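Local coordinates for protein probable mannosyltransferase KTR4 (Saccharomyces cerevisiae, PDB 5A07) that belongs to a family of yeast glycosyltransferases with the GT-A fold and holds guanosine-5'-diphosphate and a manganese ion in one pocket, at residues 50-55 against 291-296; 84-89 against 241-246; 278-281 against 286-289; 388-391 against 396-399. All blocks are in the same frame, centred on the assembly; numbering follows the deposited sequence.

Contact 1: residues 50-55 against 291-296; sequences MDRLHE and GAFAWL
The ring of F293 is approached at both of its ortho carbons, by R52 on one and by L53 on the other. R52 sends NH2 to within 3.5 Å of F293 CD2, arriving at the ring edge close to the ring plane. Guanidinium and ring planes stand 89° apart and the two side chains cross at about a right angle, so the cation sits beside the ring instead of over its face, and a stacked cation-pi pair is not what forms. The bends at chi2 and chi3 (132° and 77°) swing the arginine round to this edge, while its other amino group, NH1, is hydrogen-bonded back to S48 OG on its own helix. L53 comes in at a slant, and its methyl CD2 rests 3.7 Å from F293 CD1 in a purely apolar touch. This is helix-to-helix packing within the GT-A-type domain: the C-terminal end of helix 43-53 lies against the first turn of the short helix 293-297, whose N-cap residue is A292. The chain just before that cap passes across one face of the aromatic ring, with G291 C 3.8 Å from the ring plane, over its centre. A292 is the centre of an inverse gamma turn there, closed by a weak bond from F293 N to G291 O. The two helices are also joined by a hydrogen bond between K297 NZ and L53 O. Beyond the pair, L53 packs on W273 of helix 272-282, and L296 turns to L360 and L364 of helix 354-365.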
loop_
_atom_site.group_PDB
_atom_site.type_symbol
_atom_site.label_atom_id
_atom_site.label_comp_id
_atom_site.label_asym_id
_atom_site.label_seq_id
_atom_site.Cartn_x
_atom_site.Cartn_y
_atom_site.Cartn_z
ATOM N N MET B 50 0.084 -11.839 21.840
ATOM C CA MET B 50 1.537 -11.807 22.036
ATOM C C MET B 50 2.246 -13.117 21.748
ATOM O O MET B 50 3.338 -13.100 21.200
ATOM C CB MET B 50 1.938 -11.284 23.422
ATOM C CG MET B 50 1.424 -9.882 23.674
ATOM S SD MET B 50 2.031 -8.617 22.505
ATOM C CE MET B 50 3.729 -8.635 22.959
ATOM N N ASP B 51 1.618 -14.239 22.053
ATOM C CA ASP B 51 2.214 -15.519 21.728
ATOM C C ASP B 51 2.307 -15.633 20.210
ATOM O O ASP B 51 3.340 -16.029 19.686
ATOM C CB ASP B 51 1.343 -16.703 22.240
ATOM C CG ASP B 51 1.401 -16.879 23.776
ATOM O OD1 ASP B 51 2.370 -16.427 24.403
ATOM O OD2 ASP B 51 0.471 -17.491 24.335
ATOM N N ARG B 52 1.231 -15.314 19.514
ATOM C CA ARG B 52 1.279 -15.438 18.035
ATOM C C ARG B 52 2.333 -14.512 17.447
ATOM O O ARG B 52 3.018 -14.895 16.521
ATOM C CB ARG B 52 -0.068 -15.097 17.424
ATOM C CG ARG B 52 -0.955 -16.306 17.457
ATOM C CD ARG B 52 -2.307 -15.978 17.998
ATOM N NE ARG B 52 -3.156 -15.301 17.045
ATOM C CZ ARG B 52 -4.227 -14.577 17.388
ATOM N NH1 ARG B 52 -4.606 -14.394 18.676
ATOM N NH2 ARG B 52 -4.927 -14.027 16.434
ATOM N N LEU B 53 2.513 -13.336 18.031
ATOM C CA LEU B 53 3.483 -12.359 17.458
ATOM C C LEU B 53 4.929 -12.755 17.698
ATOM O O LEU B 53 5.826 -12.187 17.080
ATOM C CB LEU B 53 3.252 -10.993 18.005
ATOM C CG LEU B 53 1.991 -10.327 17.487
ATOM C CD1 LEU B 53 1.854 -8.975 18.148
ATOM C CD2 LEU B 53 1.998 -10.204 15.995
ATOM N N HIS B 54 5.127 -13.783 18.539
ATOM C CA HIS B 54 6.435 -14.260 18.946
ATOM C C HIS B 54 6.794 -15.671 18.538
ATOM O O HIS B 54 7.827 -16.167 18.942
ATOM C CB HIS B 54 6.620 -14.054 20.472
ATOM C CG HIS B 54 6.661 -12.606 20.840
ATOM N ND1 HIS B 54 7.747 -11.814 20.554
ATOM C CD2 HIS B 54 5.731 -11.780 21.355
ATOM C CE1 HIS B 54 7.510 -10.570 20.932
ATOM N NE2 HIS B 54 6.288 -10.524 21.423
ATOM N N GLU B 55 5.992 -16.275 17.678
ATOM C CA GLU B 55 6.344 -17.523 17.121
ATOM C C GLU B 55 6.030 -17.576 15.603
ATOM O O GLU B 55 5.076 -16.950 15.178
ATOM C CB GLU B 55 5.586 -18.634 17.873
ATOM C CG GLU B 55 4.087 -18.695 17.557
ATOM C CD GLU B 55 3.224 -19.452 18.602
ATOM O OE1 GLU B 55 3.819 -20.089 19.482
ATOM O OE2 GLU B 55 1.947 -19.365 18.562
ATOM N N GLY B 291 -6.505 -8.215 14.232
ATOM C CA GLY B 291 -5.385 -7.835 13.385
ATOM C C GLY B 291 -4.909 -8.960 12.481
ATOM O O GLY B 291 -5.150 -10.177 12.718
ATOM N N ALA B 292 -4.182 -8.568 11.438
ATOM C CA ALA B 292 -3.732 -9.533 10.449
ATOM C C ALA B 292 -2.475 -10.243 10.892
ATOM O O ALA B 292 -1.451 -10.173 10.253
ATOM C CB ALA B 292 -3.537 -8.848 9.113
ATOM N N PHE B 293 -2.539 -10.962 12.018
ATOM C CA PHE B 293 -1.331 -11.482 12.629
ATOM C C PHE B 293 -0.695 -12.632 11.897
ATOM O O PHE B 293 0.506 -12.697 11.812
ATOM C CB PHE B 293 -1.611 -11.889 14.090
ATOM C CG PHE B 293 -2.208 -10.783 14.897
ATOM C CD1 PHE B 293 -1.549 -9.582 15.056
ATOM C CD2 PHE B 293 -3.435 -10.943 15.508
ATOM C CE1 PHE B 293 -2.113 -8.542 15.801
ATOM C CE2 PHE B 293 -3.981 -9.916 16.264
ATOM C CZ PHE B 293 -3.328 -8.701 16.381
ATOM N N ALA B 294 -1.495 -13.537 11.323
ATOM C CA ALA B 294 -0.940 -14.605 10.581
ATOM C C ALA B 294 -0.126 -14.115 9.339
ATOM O O ALA B 294 0.963 -14.628 9.014
ATOM C CB ALA B 294 -2.063 -15.555 10.192
ATOM N N TRP B 295 -0.658 -13.129 8.671
ATOM C CA TRP B 295 0.004 -12.522 7.504
ATOM C C TRP B 295 1.364 -11.959 7.845
ATOM O O TRP B 295 2.311 -12.131 7.069
ATOM C CB TRP B 295 -0.895 -11.424 6.963
ATOM C CG TRP B 295 -0.488 -10.675 5.754
ATOM C CD1 TRP B 295 -0.300 -11.167 4.510
ATOM C CD2 TRP B 295 -0.273 -9.265 5.650
ATOM N NE1 TRP B 295 0.031 -10.162 3.639
ATOM C CE2 TRP B 295 0.015 -8.981 4.306
ATOM C CE3 TRP B 295 -0.285 -8.235 6.541
ATOM C CZ2 TRP B 295 0.304 -7.704 3.859
ATOM C CZ3 TRP B 295 -0.043 -6.951 6.088
ATOM C CH2 TRP B 295 0.254 -6.704 4.754
ATOM N N LEU B 296 1.521 -11.336 9.007
ATOM C CA LEU B 296 2.837 -10.883 9.486
ATOM C C LEU B 296 3.826 -12.029 9.869
ATOM O O LEU B 296 5.029 -11.856 9.833
ATOM C CB LEU B 296 2.666 -10.020 10.700
ATOM C CG LEU B 296 1.743 -8.818 10.559
ATOM C CD1 LEU B 296 1.599 -8.081 11.856
ATOM C CD2 LEU B 296 2.331 -7.888 9.472
#

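Contact 2: residues 84-89 against 241-246; sequences ISEPKV and INYDVF
The lead-in to helix 245-251 meets the long loop between helix 65-80 and strand 105-110 here, Y243 and N242 facing P87 and E86. D244 is the N-cap of that helix, its OD1 hydrogen-bonded to Q247 N, and Y243 is the residue just before the cap. The proline and the tyrosine ring come from opposite directions. P87 CD lies 3.4 Å from Y243 CE1, and P87 CG is 3.5 Å from Y243 OH, so the pyrrolidine slants along the phenol end of the ring. A chi1 of 58° sets CG of Y243 between the backbone N and the carbonyl carbon and carries the ring over toward P87. I241 CG2 packs over one face of the ring, 3.9 Å above its plane and toward the rim. The E86 and Y243 side chains run past each other in opposite senses, E86 OE2 coming to the ring edge, 3.9 Å from Y243 CD1. That oxygen forms a salt bridge with R94 NH1, which also bonds N242 O and so links both segments. Water adds to the link: one molecule gives a hydrogen bond to E86 OE2 and accepts one from N242 N at 2.9 Å, while a second accepts from N242 ND2 at 3.1 Å and reaches OE2 only weakly. The hydroxyl of Y243 is hydrogen-bonded to D376 OD2. Around this junction P87 also touches F248 of helix 245-251, I241 leans on Y130 of helix 116-131, and V245 and F246 pack on W229 of strand 227-230.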
loop_
_atom_site.group_PDB
_atom_site.type_symbol
_atom_site.label_atom_id
_atom_site.label_comp_id
_atom_site.label_asym_id
_atom_site.label_seq_id
_atom_site.Cartn_x
_atom_site.Cartn_y
_atom_site.Cartn_z
ATOM N N ILE B 84 -15.214 -12.141 -12.175
ATOM C CA ILE B 84 -15.797 -11.143 -11.300
ATOM C C ILE B 84 -16.198 -9.913 -12.094
ATOM O O ILE B 84 -15.850 -9.770 -13.260
ATOM C CB ILE B 84 -14.796 -10.723 -10.191
ATOM C CG1 ILE B 84 -13.595 -9.985 -10.803
ATOM C CG2 ILE B 84 -14.312 -11.923 -9.431
ATOM C CD1 ILE B 84 -12.654 -9.391 -9.756
ATOM N N SER B 85 -16.942 -9.052 -11.438
ATOM C CA SER B 85 -17.283 -7.758 -12.011
ATOM C C SER B 85 -17.142 -6.591 -11.036
ATOM O O SER B 85 -16.251 -5.761 -11.230
ATOM C CB SER B 85 -18.671 -7.758 -12.624
ATOM O OG SER B 85 -19.486 -8.158 -11.640
ATOM N N GLU B 86 -17.993 -6.530 -10.024
ATOM C CA GLU B 86 -18.015 -5.463 -9.067
ATOM C C GLU B 86 -18.290 -6.000 -7.691
ATOM O O GLU B 86 -18.770 -7.087 -7.578
ATOM C CB GLU B 86 -19.203 -4.526 -9.306
ATOM C CG GLU B 86 -19.451 -4.092 -10.665
ATOM C CD GLU B 86 -20.492 -3.017 -10.651
ATOM O OE1 GLU B 86 -21.666 -3.306 -10.354
ATOM O OE2 GLU B 86 -20.136 -1.888 -10.923
ATOM N N PRO B 87 -18.068 -5.193 -6.630
ATOM C CA PRO B 87 -18.328 -5.707 -5.285
ATOM C C PRO B 87 -19.784 -6.087 -5.175
ATOM O O PRO B 87 -20.653 -5.365 -5.697
ATOM C CB PRO B 87 -17.998 -4.538 -4.407
ATOM C CG PRO B 87 -16.977 -3.780 -5.173
ATOM C CD PRO B 87 -17.415 -3.890 -6.574
ATOM N N LYS B 88 -20.043 -7.193 -4.491
ATOM C CA LYS B 88 -21.420 -7.720 -4.331
ATOM C C LYS B 88 -22.041 -7.139 -3.082
ATOM O O LYS B 88 -22.135 -7.801 -2.047
ATOM C CB LYS B 88 -21.337 -9.228 -4.267
ATOM C CG LYS B 88 -20.933 -9.747 -5.623
ATOM C CD LYS B 88 -20.751 -11.221 -5.521
ATOM C CE LYS B 88 -21.092 -11.851 -6.834
ATOM N NZ LYS B 88 -21.120 -13.319 -6.624
ATOM N N VAL B 89 -22.370 -5.866 -3.146
ATOM C CA VAL B 89 -22.966 -5.147 -2.068
ATOM C C VAL B 89 -24.104 -4.410 -2.700
ATOM O O VAL B 89 -24.097 -4.152 -3.892
ATOM C CB VAL B 89 -22.026 -4.134 -1.339
ATOM C CG1 VAL B 89 -20.903 -4.872 -0.657
ATOM C CG2 VAL B 89 -21.461 -3.062 -2.281
ATOM N N ILE B 241 -14.240 0.969 -13.777
ATOM C CA ILE B 241 -14.786 1.000 -12.435
ATOM C C ILE B 241 -15.972 1.932 -12.435
ATOM O O ILE B 241 -15.809 3.147 -12.583
ATOM C CB ILE B 241 -13.747 1.468 -11.426
ATOM C CG1 ILE B 241 -12.562 0.525 -11.472
ATOM C CG2 ILE B 241 -14.366 1.573 -9.993
ATOM C CD1 ILE B 241 -12.843 -0.879 -10.902
ATOM N N ASN B 242 -17.167 1.357 -12.269
ATOM C CA ASN B 242 -18.425 2.074 -12.438
ATOM C C ASN B 242 -19.216 2.375 -11.131
ATOM O O ASN B 242 -20.426 2.541 -11.144
ATOM C CB ASN B 242 -19.289 1.295 -13.421
ATOM C CG ASN B 242 -18.767 1.431 -14.816
ATOM O OD1 ASN B 242 -18.476 2.516 -15.265
ATOM N ND2 ASN B 242 -18.647 0.351 -15.496
ATOM N N TYR B 243 -18.515 2.441 -10.030
ATOM C CA TYR B 243 -19.039 2.875 -8.752
ATOM C C TYR B 243 -18.024 3.796 -8.144
ATOM O O TYR B 243 -16.834 3.705 -8.440
ATOM C CB TYR B 243 -19.323 1.697 -7.809
ATOM C CG TYR B 243 -18.122 0.820 -7.500
ATOM C CD1 TYR B 243 -17.741 -0.156 -8.366
ATOM C CD2 TYR B 243 -17.367 1.043 -6.355
ATOM C CE1 TYR B 243 -16.637 -0.937 -8.118
ATOM C CE2 TYR B 243 -16.275 0.289 -6.095
ATOM C CZ TYR B 243 -15.910 -0.711 -6.970
ATOM O OH TYR B 243 -14.832 -1.473 -6.735
ATOM N N ASP B 244 -18.499 4.675 -7.282
ATOM C CA ASP B 244 -17.649 5.622 -6.513
ATOM C C ASP B 244 -16.865 4.866 -5.445
ATOM O O ASP B 244 -17.434 4.286 -4.535
ATOM C CB ASP B 244 -18.530 6.689 -5.902
ATOM C CG ASP B 244 -17.763 7.819 -5.237
ATOM O OD1 ASP B 244 -16.773 7.575 -4.508
ATOM O OD2 ASP B 244 -18.129 8.989 -5.466
ATOM N N VAL B 245 -15.551 4.825 -5.610
ATOM C CA VAL B 245 -14.681 4.014 -4.800
ATOM C C VAL B 245 -14.579 4.531 -3.395
ATOM O O VAL B 245 -14.679 3.776 -2.436
ATOM C CB VAL B 245 -13.279 3.918 -5.460
ATOM C CG1 VAL B 245 -12.247 3.285 -4.565
ATOM C CG2 VAL B 245 -13.369 3.084 -6.720
ATOM N N PHE B 246 -14.428 5.834 -3.251
ATOM C CA PHE B 246 -14.440 6.416 -1.885
ATOM C C PHE B 246 -15.756 6.176 -1.164
ATOM O O PHE B 246 -15.764 5.863 0.035
ATOM C CB PHE B 246 -14.113 7.908 -1.899
ATOM C CG PHE B 246 -12.781 8.271 -2.470
ATOM C CD1 PHE B 246 -11.652 7.577 -2.166
ATOM C CD2 PHE B 246 -12.634 9.410 -3.222
ATOM C CE1 PHE B 246 -10.421 7.976 -2.619
ATOM C CE2 PHE B 246 -11.380 9.791 -3.710
ATOM C CZ PHE B 246 -10.274 9.058 -3.394
HETATM O O HOH W 1 -17.537 -1.519 -11.917
HETATM O O HOH W 2 -18.959 -2.412 -14.100
#

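Contact 3: residues 278-281 against 286-289; sequences DFVE and YLNV
F279 and Y286 bring their rings together without stacking: the planes are only 30° apart, but the rings are slid so far along each other, with centroids 6.0 Å apart, that they scarcely overlap. F279 CE2 lies in the plane of the tyrosine ring at its edge, and F279 CZ sits 3.8 Å from both Y286 CD2 and Y286 CE2. In this GT-A-type domain the chain leaving helix 272-282 turns back to pack on the helix's last turns, a short 3-10 segment at Y286 running into the loop toward helix 293-297. H283, in the connection between the two segments, adds a third ring: it meets Y286 with nearly parallel planes and also touches F279. F279 reaches this cluster because its CG is trans to the backbone N (chi1 173°), and its ring further meets those of Y337 and Y340 on helix 332-344. Both F279 and Y286 also touch F365 of helix 354-365, so the aromatic group is buried where three helices converge. A second, aliphatic touch lies one residue along on each side, V280 against L287. These side chains cross at about a right angle, and each has L364 as a further neighbour; L287 continues to L46 and I49 of helix 43-53. V280 CG1 fits into the fork of the leucine, 3.7 Å from L287 CD1 and 3.8 Å from L287 CD2.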
loop_
_atom_site.group_PDB
_atom_site.type_symbol
_atom_site.label_atom_id
_atom_site.label_comp_id
_atom_site.label_asym_id
_atom_site.label_seq_id
_atom_site.Cartn_x
_atom_site.Cartn_y
_atom_site.Cartn_z
ATOM N N ASP B 278 8.941 -3.960 20.170
ATOM C CA ASP B 278 9.212 -3.149 21.378
ATOM C C ASP B 278 8.112 -2.136 21.524
ATOM O O ASP B 278 7.562 -1.983 22.595
ATOM C CB ASP B 278 10.563 -2.413 21.306
ATOM C CG ASP B 278 11.765 -3.343 21.425
ATOM O OD1 ASP B 278 11.608 -4.451 21.952
ATOM O OD2 ASP B 278 12.853 -2.993 20.933
ATOM N N PHE B 279 7.707 -1.460 20.438
ATOM C CA PHE B 279 6.631 -0.490 20.592
ATOM C C PHE B 279 5.332 -1.132 21.057
ATOM O O PHE B 279 4.619 -0.587 21.902
ATOM C CB PHE B 279 6.395 0.249 19.237
ATOM C CG PHE B 279 5.209 1.142 19.225
ATOM C CD1 PHE B 279 5.307 2.447 19.684
ATOM C CD2 PHE B 279 4.039 0.738 18.668
ATOM C CE1 PHE B 279 4.188 3.287 19.675
ATOM C CE2 PHE B 279 2.925 1.561 18.644
ATOM C CZ PHE B 279 3.018 2.851 19.109
ATOM N N VAL B 280 5.008 -2.279 20.478
ATOM C CA VAL B 280 3.761 -2.980 20.838
ATOM C C VAL B 280 3.770 -3.464 22.311
ATOM O O VAL B 280 2.756 -3.374 22.965
ATOM C CB VAL B 280 3.520 -4.176 19.876
ATOM C CG1 VAL B 280 2.547 -5.158 20.439
ATOM C CG2 VAL B 280 3.032 -3.670 18.518
ATOM N N GLU B 281 4.904 -3.986 22.791
ATOM C CA GLU B 281 5.035 -4.349 24.233
ATOM C C GLU B 281 4.729 -3.138 25.103
ATOM O O GLU B 281 4.026 -3.278 26.060
ATOM C CB GLU B 281 6.417 -4.990 24.541
ATOM C CG GLU B 281 6.464 -6.489 24.186
ATOM C CD GLU B 281 7.745 -6.988 23.467
ATOM O OE1 GLU B 281 8.860 -6.398 23.667
ATOM O OE2 GLU B 281 7.634 -7.979 22.669
ATOM N N TYR B 286 -3.065 -0.674 21.858
ATOM C CA TYR B 286 -3.197 -0.257 20.432
ATOM C C TYR B 286 -3.467 -1.457 19.531
ATOM O O TYR B 286 -3.991 -1.284 18.446
ATOM C CB TYR B 286 -1.922 0.464 19.964
ATOM C CG TYR B 286 -1.686 1.811 20.599
ATOM C CD1 TYR B 286 -2.689 2.521 21.200
ATOM C CD2 TYR B 286 -0.440 2.376 20.546
ATOM C CE1 TYR B 286 -2.436 3.803 21.751
ATOM C CE2 TYR B 286 -0.193 3.618 21.076
ATOM C CZ TYR B 286 -1.209 4.317 21.646
ATOM O OH TYR B 286 -0.911 5.512 22.190
ATOM N N LEU B 287 -3.097 -2.657 19.981
ATOM C CA LEU B 287 -3.404 -3.885 19.244
ATOM C C LEU B 287 -4.907 -4.078 18.977
ATOM O O LEU B 287 -5.707 -3.876 19.855
ATOM C CB LEU B 287 -2.828 -5.127 19.948
ATOM C CG LEU B 287 -1.313 -5.220 19.975
ATOM C CD1 LEU B 287 -0.892 -6.329 20.924
ATOM C CD2 LEU B 287 -0.777 -5.534 18.590
ATOM N N ASN B 288 -5.306 -4.422 17.740
ATOM C CA ASN B 288 -6.676 -4.843 17.430
ATOM C C ASN B 288 -6.774 -6.327 17.506
ATOM O O ASN B 288 -5.890 -7.036 16.994
ATOM C CB ASN B 288 -7.119 -4.381 16.031
ATOM C CG ASN B 288 -8.577 -4.609 15.788
ATOM O OD1 ASN B 288 -9.017 -5.699 15.496
ATOM N ND2 ASN B 288 -9.336 -3.587 15.945
ATOM N N VAL B 289 -7.824 -6.847 18.150
ATOM C CA VAL B 289 -7.881 -8.296 18.403
ATOM C C VAL B 289 -8.131 -9.063 17.111
ATOM O O VAL B 289 -7.863 -10.239 17.051
ATOM C CB VAL B 289 -8.937 -8.712 19.487
ATOM C CG1 VAL B 289 -8.593 -8.013 20.807
ATOM C CG2 VAL B 289 -10.346 -8.333 19.076
#

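Contact 4: residues 388-391 against 396-399; sequences PTCP and RCNG
In both C390 and C397 the sulfur stands beside the residue's own backbone N and trans to the carbonyl carbon (chi1 -62° and -64°), which points the two sulfurs at each other. C390 SG and C397 SG end up 3.4 Å apart: a van der Waals touch, too long for a covalent bond; C397 has its disulfide partner in C239. R396, bent at chi3 (72°), curls its guanidinium back toward P388, whose CG meets R396 NH2 at the edge of the flat group, 3.7 Å away and near its plane. The same nitrogen gives a 2.8 Å hydrogen bond to a water lying in the guanidinium plane, and that water donates weakly to T389 O. With D376 O also bound by R396 NH2 and K240 O by R396 NH1, several carbonyl and water oxygens fix the rotation of the group. Backbone hydrogen bonds between R396 and K240 and between N398 and Y238 run alongside the C239-C397 bridge. A second disulfide, C387-C401, encloses both segments, making this a cystine-braced loop, folded without helix or strand and fastened to the chain that follows strand 236-237.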
loop_
_atom_site.group_PDB
_atom_site.type_symbol
_atom_site.label_atom_id
_atom_site.label_comp_id
_atom_site.label_asym_id
_atom_site.label_seq_id
_atom_site.Cartn_x
_atom_site.Cartn_y
_atom_site.Cartn_z
ATOM N N PRO B 388 -7.682 -9.083 -13.375
ATOM C CA PRO B 388 -8.750 -10.029 -13.054
ATOM C C PRO B 388 -9.397 -10.618 -14.311
ATOM O O PRO B 388 -9.073 -10.175 -15.444
ATOM C CB PRO B 388 -9.775 -9.156 -12.313
ATOM C CG PRO B 388 -9.568 -7.775 -12.910
ATOM C CD PRO B 388 -8.111 -7.668 -13.160
ATOM N N THR B 389 -10.355 -11.521 -14.093
ATOM C CA THR B 389 -11.066 -12.173 -15.144
ATOM C C THR B 389 -12.514 -11.670 -15.179
ATOM O O THR B 389 -13.149 -11.518 -14.120
ATOM C CB THR B 389 -11.049 -13.687 -14.892
ATOM O OG1 THR B 389 -9.720 -14.192 -15.015
ATOM C CG2 THR B 389 -11.975 -14.423 -15.888
ATOM N N CYS B 390 -12.996 -11.340 -16.386
ATOM C CA CYS B 390 -14.367 -10.894 -16.625
ATOM C C CYS B 390 -15.248 -12.058 -17.126
ATOM O O CYS B 390 -14.716 -13.016 -17.697
ATOM C CB CYS B 390 -14.386 -9.854 -17.775
ATOM S SG CYS B 390 -13.426 -8.408 -17.308
ATOM N N PRO B 391 -16.560 -11.936 -16.976
ATOM C CA PRO B 391 -17.492 -12.845 -17.671
ATOM C C PRO B 391 -17.330 -12.732 -19.158
ATOM O O PRO B 391 -16.907 -11.699 -19.671
ATOM C CB PRO B 391 -18.887 -12.330 -17.254
ATOM C CG PRO B 391 -18.665 -11.560 -15.997
ATOM C CD PRO B 391 -17.291 -10.950 -16.145
ATOM N N ARG B 396 -15.673 -5.055 -19.644
ATOM C CA ARG B 396 -15.209 -4.225 -18.537
ATOM C C ARG B 396 -13.681 -3.970 -18.583
ATOM O O ARG B 396 -13.234 -2.844 -18.329
ATOM C CB ARG B 396 -15.670 -4.771 -17.201
ATOM C CG ARG B 396 -15.587 -3.786 -16.067
ATOM C CD ARG B 396 -15.841 -4.495 -14.720
ATOM N NE ARG B 396 -14.756 -5.372 -14.278
ATOM C CZ ARG B 396 -13.678 -4.985 -13.572
ATOM N NH1 ARG B 396 -13.480 -3.725 -13.233
ATOM N NH2 ARG B 396 -12.779 -5.875 -13.180
ATOM N N CYS B 397 -12.886 -4.955 -18.943
ATOM C CA CYS B 397 -11.446 -4.754 -19.013
ATOM C C CYS B 397 -11.047 -4.552 -20.454
ATOM O O CYS B 397 -11.689 -5.082 -21.373
ATOM C CB CYS B 397 -10.667 -5.930 -18.398
ATOM S SG CYS B 397 -11.008 -6.085 -16.569
ATOM N N ASN B 398 -9.945 -3.869 -20.664
ATOM C CA ASN B 398 -9.591 -3.474 -22.063
ATOM C C ASN B 398 -8.759 -4.467 -22.787
ATOM O O ASN B 398 -8.416 -4.212 -23.930
ATOM C CB ASN B 398 -8.916 -2.118 -22.121
ATOM C CG ASN B 398 -7.595 -2.064 -21.406
ATOM O OD1 ASN B 398 -6.921 -3.047 -21.166
ATOM N ND2 ASN B 398 -7.220 -0.894 -21.040
ATOM N N GLY B 399 -8.376 -5.558 -22.131
ATOM C CA GLY B 399 -7.598 -6.557 -22.809
ATOM C C GLY B 399 -6.101 -6.319 -22.871
ATOM O O GLY B 399 -5.395 -7.115 -23.476
HETATM O O HOH W 3 -12.939 -8.566 -14.099
#

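How the contacts relate
From the N terminus, contact 1 opens first and closes last among the first three, joining helix 43-53 to helix 293-297 with well over two hundred residues of chain between them. Contacts 2 and 3 both lie within that span, one after the other: contact 2 ties the loop after helix 65-80 to the start of helix 245-251, and contact 3 closes a tight turn behind helix 272-282. Contact 4 follows in series, in the disulfide-rich loop between strand 384-386 and helix 418-425. In space they form two pairs. Contacts 1 and 3 touch, M50 SD lying 4.0 Å from L287 CD1, while contacts 2 and 4 meet through a probable hydrogen bond from I84 N to T389 O. Centres of contacts 3 and 4 are about 41 Å apart.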